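Putative Nitroreductase (Anabaena variabilis ATCC 29413, PDB 3EO7) binds flavin mononucleotide and is probably an FMN-dependent oxidoreductase of the nitroreductase family. Local coordinates at residues A[475-486]-A[501-510]. Numbering follows the deposited sequence.
Sequences NLGVSGIGGFFD and VIYITTLGRP. With FMN (flavin mononucleotide), chain B.
Ser479 and Thr506 face each other as a hydrogen-bonded pair of antiparallel strands 477-481 and 500-508. Their backbones are joined both ways, Thr506 N to Ser479 O at 2.9 Å and Ser479 N to Thr506 O at 3.1 Å. Thr506 OG1 also donates to Ser479 O, at 2.8 Å, and is hydrogen-bonded to Tyr340 OH as well. The bond to Ser479 O lies in the carbonyl plane on a lone pair. OG1 reaches the oxygen because it sits between its own backbone N and carbonyl carbon (chi1 63°). The same torsion sends Thr506 CG2 to Ile481 CG1.

The side chain of Ile481 joins sheet to cofactor. Ile481 CB packs on Ile504 CB at 3.8 Å. CG1 meets Thr506 CG2 and, more loosely, Ile504 CG2. Ile481 CG2 and the tip, Ile481 CD1, both approach FMN O4, each at 3.7 Å. Gly482 N then donates to FMN N5 at 3.1 Å, a bent bond with an angle of 139° at the hydrogen. The loop residue just after the strand thus gives the flavin one backbone hydrogen bond. Gly480 leaves room on the other face of the sheet for the Tyr503 hydroxyl, which bonds to His191.

Past the strand, Phe484 folds back. Val501 CG1 makes a CH-pi contact over one ring face, and Ile504 CD1 packs on Phe484 CB and Phe484 CG. At the far end, Leu476 CD2 lies over a face of the Arg509 guanidinium, which is paired with Glu349.

Strand 500-508 runs between strands 477-481 and 433-439. Helix 452-473 covers Val478 and Ile502, and helix 347-358 packs against Leu476 and Leu507.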
loop_
_atom_site.group_PDB
_atom_site.type_symbol
_atom_site.label_atom_id
_atom_site.label_comp_id
_atom_site.label_asym_id
_atom_site.label_seq_id
_atom_site.Cartn_x
_atom_site.Cartn_y
_atom_site.Cartn_z
ATOM N N ASN A 475 12.375 1.848 17.079
ATOM C CA ASN A 475 12.321 3.121 17.822
ATOM C C ASN A 475 12.822 4.294 17.006
ATOM O O ASN A 475 13.405 5.253 17.535
ATOM C CB ASN A 475 13.128 3.006 19.112
ATOM C CG ASN A 475 12.622 1.898 20.009
ATOM O OD1 ASN A 475 13.385 1.035 20.439
ATOM N ND2 ASN A 475 11.331 1.889 20.253
ATOM N N LEU A 476 12.556 4.220 15.715
ATOM C CA LEU A 476 12.927 5.257 14.771
ATOM C C LEU A 476 11.685 6.028 14.336
ATOM O O LEU A 476 10.544 5.674 14.695
ATOM C CB LEU A 476 13.603 4.634 13.552
ATOM C CG LEU A 476 14.851 3.784 13.809
ATOM C CD1 LEU A 476 15.314 3.200 12.446
ATOM C CD2 LEU A 476 15.938 4.565 14.525
ATOM N N GLY A 477 11.921 7.118 13.620
ATOM C CA GLY A 477 10.868 7.959 13.037
ATOM C C GLY A 477 10.719 7.647 11.558
ATOM O O GLY A 477 11.683 7.260 10.894
ATOM N N VAL A 478 9.490 7.776 11.058
ATOM C CA VAL A 478 9.196 7.473 9.676
ATOM C C VAL A 478 7.955 8.203 9.206
ATOM O O VAL A 478 7.028 8.426 9.970
ATOM C CB VAL A 478 8.994 5.930 9.479
ATOM C CG1 VAL A 478 7.844 5.391 10.381
ATOM C CG2 VAL A 478 8.759 5.559 7.969
ATOM N N SER A 479 7.957 8.597 7.937
ATOM C CA SER A 479 6.771 9.131 7.325
ATOM C C SER A 479 6.845 9.064 5.815
ATOM O O SER A 479 7.838 9.464 5.220
ATOM C CB SER A 479 6.520 10.589 7.735
ATOM O OG SER A 479 5.290 11.071 7.168
ATOM N N GLY A 480 5.759 8.623 5.195
ATOM C CA GLY A 480 5.628 8.722 3.772
ATOM C C GLY A 480 5.458 10.191 3.415
ATOM O O GLY A 480 5.096 11.030 4.270
ATOM N N ILE A 481 5.724 10.490 2.149
ATOM C CA ILE A 481 5.556 11.804 1.536
ATOM C C ILE A 481 4.906 11.551 0.170
ATOM O O ILE A 481 5.533 10.971 -0.716
ATOM C CB ILE A 481 6.919 12.502 1.299
ATOM C CG1 ILE A 481 7.697 12.677 2.610
ATOM C CG2 ILE A 481 6.719 13.830 0.556
ATOM C CD1 ILE A 481 7.179 13.675 3.546
ATOM N N GLY A 482 3.662 11.980 -0.001
ATOM C CA GLY A 482 2.942 11.699 -1.247
ATOM C C GLY A 482 3.142 12.696 -2.360
ATOM O O GLY A 482 3.060 12.347 -3.540
ATOM N N GLY A 483 3.392 13.933 -1.974
ATOM C CA GLY A 483 3.560 15.054 -2.891
ATOM C C GLY A 483 4.996 15.542 -2.922
ATOM O O GLY A 483 5.629 15.758 -1.891
ATOM N N PHE A 484 5.513 15.737 -4.124
ATOM C CA PHE A 484 6.905 16.130 -4.313
ATOM C C PHE A 484 7.082 16.751 -5.693
ATOM O O PHE A 484 6.175 16.669 -6.539
ATOM C CB PHE A 484 7.808 14.875 -4.131
ATOM C CG PHE A 484 7.303 13.668 -4.877
ATOM C CD1 PHE A 484 7.592 13.498 -6.218
ATOM C CD2 PHE A 484 6.470 12.736 -4.234
ATOM C CE1 PHE A 484 7.074 12.396 -6.924
ATOM C CE2 PHE A 484 5.962 11.638 -4.939
ATOM C CZ PHE A 484 6.263 11.481 -6.280
ATOM N N PHE A 485 8.222 17.407 -5.911
ATOM C CA PHE A 485 8.498 17.996 -7.214
ATOM C C PHE A 485 9.044 16.904 -8.124
ATOM O O PHE A 485 10.259 16.733 -8.250
ATOM C CB PHE A 485 9.423 19.189 -7.075
ATOM C CG PHE A 485 8.769 20.379 -6.419
ATOM C CD1 PHE A 485 7.587 20.903 -6.917
ATOM C CD2 PHE A 485 9.374 21.011 -5.335
ATOM C CE1 PHE A 485 6.991 22.009 -6.318
ATOM C CE2 PHE A 485 8.783 22.123 -4.733
ATOM C CZ PHE A 485 7.596 22.603 -5.212
ATOM N N ASP A 486 8.112 16.226 -8.809
ATOM C CA ASP A 486 8.414 15.029 -9.587
ATOM C C ASP A 486 9.667 15.109 -10.464
ATOM O O ASP A 486 10.566 14.291 -10.320
ATOM C CB ASP A 486 7.223 14.683 -10.491
ATOM C CG ASP A 486 5.946 14.339 -9.694
ATOM O OD1 ASP A 486 5.455 15.252 -8.977
ATOM O OD2 ASP A 486 5.464 13.177 -9.813
ATOM N N VAL A 501 9.515 8.955 -10.225
ATOM C CA VAL A 501 9.355 8.769 -8.790
ATOM C C VAL A 501 7.866 8.569 -8.490
ATOM O O VAL A 501 7.023 9.380 -8.928
ATOM C CB VAL A 501 9.906 9.962 -7.980
ATOM C CG1 VAL A 501 9.547 9.825 -6.513
ATOM C CG2 VAL A 501 11.435 10.102 -8.177
ATOM N N ILE A 502 7.570 7.476 -7.788
ATOM C CA ILE A 502 6.212 7.074 -7.389
ATOM C C ILE A 502 5.919 7.413 -5.927
ATOM O O ILE A 502 4.822 7.806 -5.585
ATOM C CB ILE A 502 6.065 5.512 -7.568
ATOM C CG1 ILE A 502 6.327 5.120 -9.023
ATOM C CG2 ILE A 502 4.712 5.003 -7.104
ATOM C CD1 ILE A 502 5.464 5.885 -9.964
ATOM N N TYR A 503 6.905 7.236 -5.047
ATOM C CA TYR A 503 6.662 7.432 -3.626
ATOM C C TYR A 503 7.964 7.728 -2.920
ATOM O O TYR A 503 9.028 7.352 -3.409
ATOM C CB TYR A 503 5.997 6.166 -3.063
ATOM C CG TYR A 503 5.420 6.217 -1.668
ATOM C CD1 TYR A 503 4.783 7.360 -1.182
ATOM C CD2 TYR A 503 5.451 5.088 -0.857
ATOM C CE1 TYR A 503 4.249 7.408 0.087
ATOM C CE2 TYR A 503 4.891 5.100 0.424
ATOM C CZ TYR A 503 4.271 6.253 0.879
ATOM O OH TYR A 503 3.713 6.323 2.093
ATOM N N ILE A 504 7.840 8.404 -1.778
ATOM C CA ILE A 504 8.945 8.778 -0.915
ATOM C C ILE A 504 8.625 8.340 0.512
ATOM O O ILE A 504 7.505 8.504 0.990
ATOM C CB ILE A 504 9.159 10.311 -0.921
ATOM C CG1 ILE A 504 9.511 10.759 -2.331
ATOM C CG2 ILE A 504 10.152 10.763 0.156
ATOM C CD1 ILE A 504 9.637 12.301 -2.485
ATOM N N THR A 505 9.621 7.769 1.169
ATOM C CA THR A 505 9.519 7.398 2.581
ATOM C C THR A 505 10.737 7.980 3.320
ATOM O O THR A 505 11.869 7.639 3.002
ATOM C CB THR A 505 9.439 5.890 2.811
ATOM O OG1 THR A 505 8.316 5.329 2.135
ATOM C CG2 THR A 505 9.381 5.558 4.354
ATOM N N THR A 506 10.468 8.868 4.276
ATOM C CA THR A 506 11.486 9.509 5.094
ATOM C C THR A 506 11.705 8.676 6.342
ATOM O O THR A 506 10.783 8.047 6.843
ATOM C CB THR A 506 11.120 10.970 5.497
ATOM O OG1 THR A 506 9.926 10.977 6.308
ATOM C CG2 THR A 506 10.932 11.874 4.227
ATOM N N LEU A 507 12.949 8.680 6.804
ATOM C CA LEU A 507 13.370 7.965 7.969
ATOM C C LEU A 507 14.274 8.870 8.812
ATOM O O LEU A 507 15.161 9.546 8.289
ATOM C CB LEU A 507 14.160 6.724 7.557
ATOM C CG LEU A 507 13.431 5.688 6.713
ATOM C CD1 LEU A 507 14.401 4.732 6.018
ATOM C CD2 LEU A 507 12.422 4.958 7.650
ATOM N N GLY A 508 14.084 8.825 10.112
ATOM C CA GLY A 508 14.882 9.660 11.014
ATOM C C GLY A 508 14.723 9.245 12.446
ATOM O O GLY A 508 14.333 8.114 12.728
ATOM N N ARG A 509 15.093 10.146 13.361
ATOM C CA ARG A 509 14.872 9.922 14.790
ATOM C C ARG A 509 13.808 10.949 15.194
ATOM O O ARG A 509 13.873 12.122 14.825
ATOM C CB ARG A 509 16.143 10.033 15.646
ATOM C CG ARG A 509 17.330 9.176 15.164
ATOM C CD ARG A 509 18.336 8.836 16.255
ATOM N NE ARG A 509 17.955 7.577 16.884
ATOM C CZ ARG A 509 18.339 6.368 16.456
ATOM N NH1 ARG A 509 19.171 6.210 15.439
ATOM N NH2 ARG A 509 17.909 5.293 17.092
ATOM N N PRO A 510 12.800 10.505 15.943
ATOM C CA PRO A 510 11.720 11.412 16.287
ATOM C C PRO A 510 12.148 12.585 17.143
ATOM O O PRO A 510 13.047 12.467 17.968
ATOM C CB PRO A 510 10.752 10.520 17.066
ATOM C CG PRO A 510 11.138 9.139 16.744
ATOM C CD PRO A 510 12.604 9.175 16.535
HETATM N N1 FMN B . 2.680 12.935 6.301
HETATM C C2 FMN B . 3.292 14.165 6.129
HETATM O O2 FMN B . 3.582 14.866 7.093
HETATM N N3 FMN B . 3.582 14.691 4.898
HETATM C C4 FMN B . 3.249 14.049 3.743
HETATM O O4 FMN B . 3.703 14.485 2.668
HETATM C C4A FMN B . 2.636 12.804 3.867
HETATM N N5 FMN B . 2.225 12.126 2.736
HETATM C C5A FMN B . 1.688 10.828 2.861
HETATM C C6 FMN B . 1.370 10.063 1.745
HETATM C C7 FMN B . 0.817 8.789 1.866
HETATM C C7M FMN B . 0.591 7.924 0.616
HETATM C C8 FMN B . 0.577 8.256 3.126
HETATM C C8M FMN B . 0.164 6.813 3.326
HETATM C C9 FMN B . 0.896 9.005 4.274
HETATM C C9A FMN B . 1.452 10.289 4.139
HETATM N N10 FMN B . 1.760 11.039 5.267
HETATM C C10 FMN B . 2.355 12.265 5.140
HETATM C "C1'" FMN B . 1.303 10.617 6.649
HETATM C "C2'" FMN B . -0.171 10.863 6.897
HETATM O "O2'" FMN B . -0.385 12.257 7.210
HETATM C "C3'" FMN B . -0.648 9.954 8.027
HETATM O "O3'" FMN B . -0.604 8.587 7.607
HETATM C "C4'" FMN B . -2.041 10.315 8.577
HETATM O "O4'" FMN B . -2.040 11.653 9.151
HETATM C "C5'" FMN B . -2.473 9.299 9.616
HETATM O "O5'" FMN B . -1.571 9.222 10.687
HETATM P P FMN B . -0.845 7.873 11.082
HETATM O O1P FMN B . 0.048 7.467 9.915
HETATM O O2P FMN B . -0.039 8.222 12.328
HETATM O O3P FMN B . -1.865 6.812 11.376
HETATM O O HOH W 1 15.687 5.409 18.977
HETATM O O HOH W 2 7.168 11.276 -10.771
HETATM O O HOH W 3 10.536 11.588 -11.157
#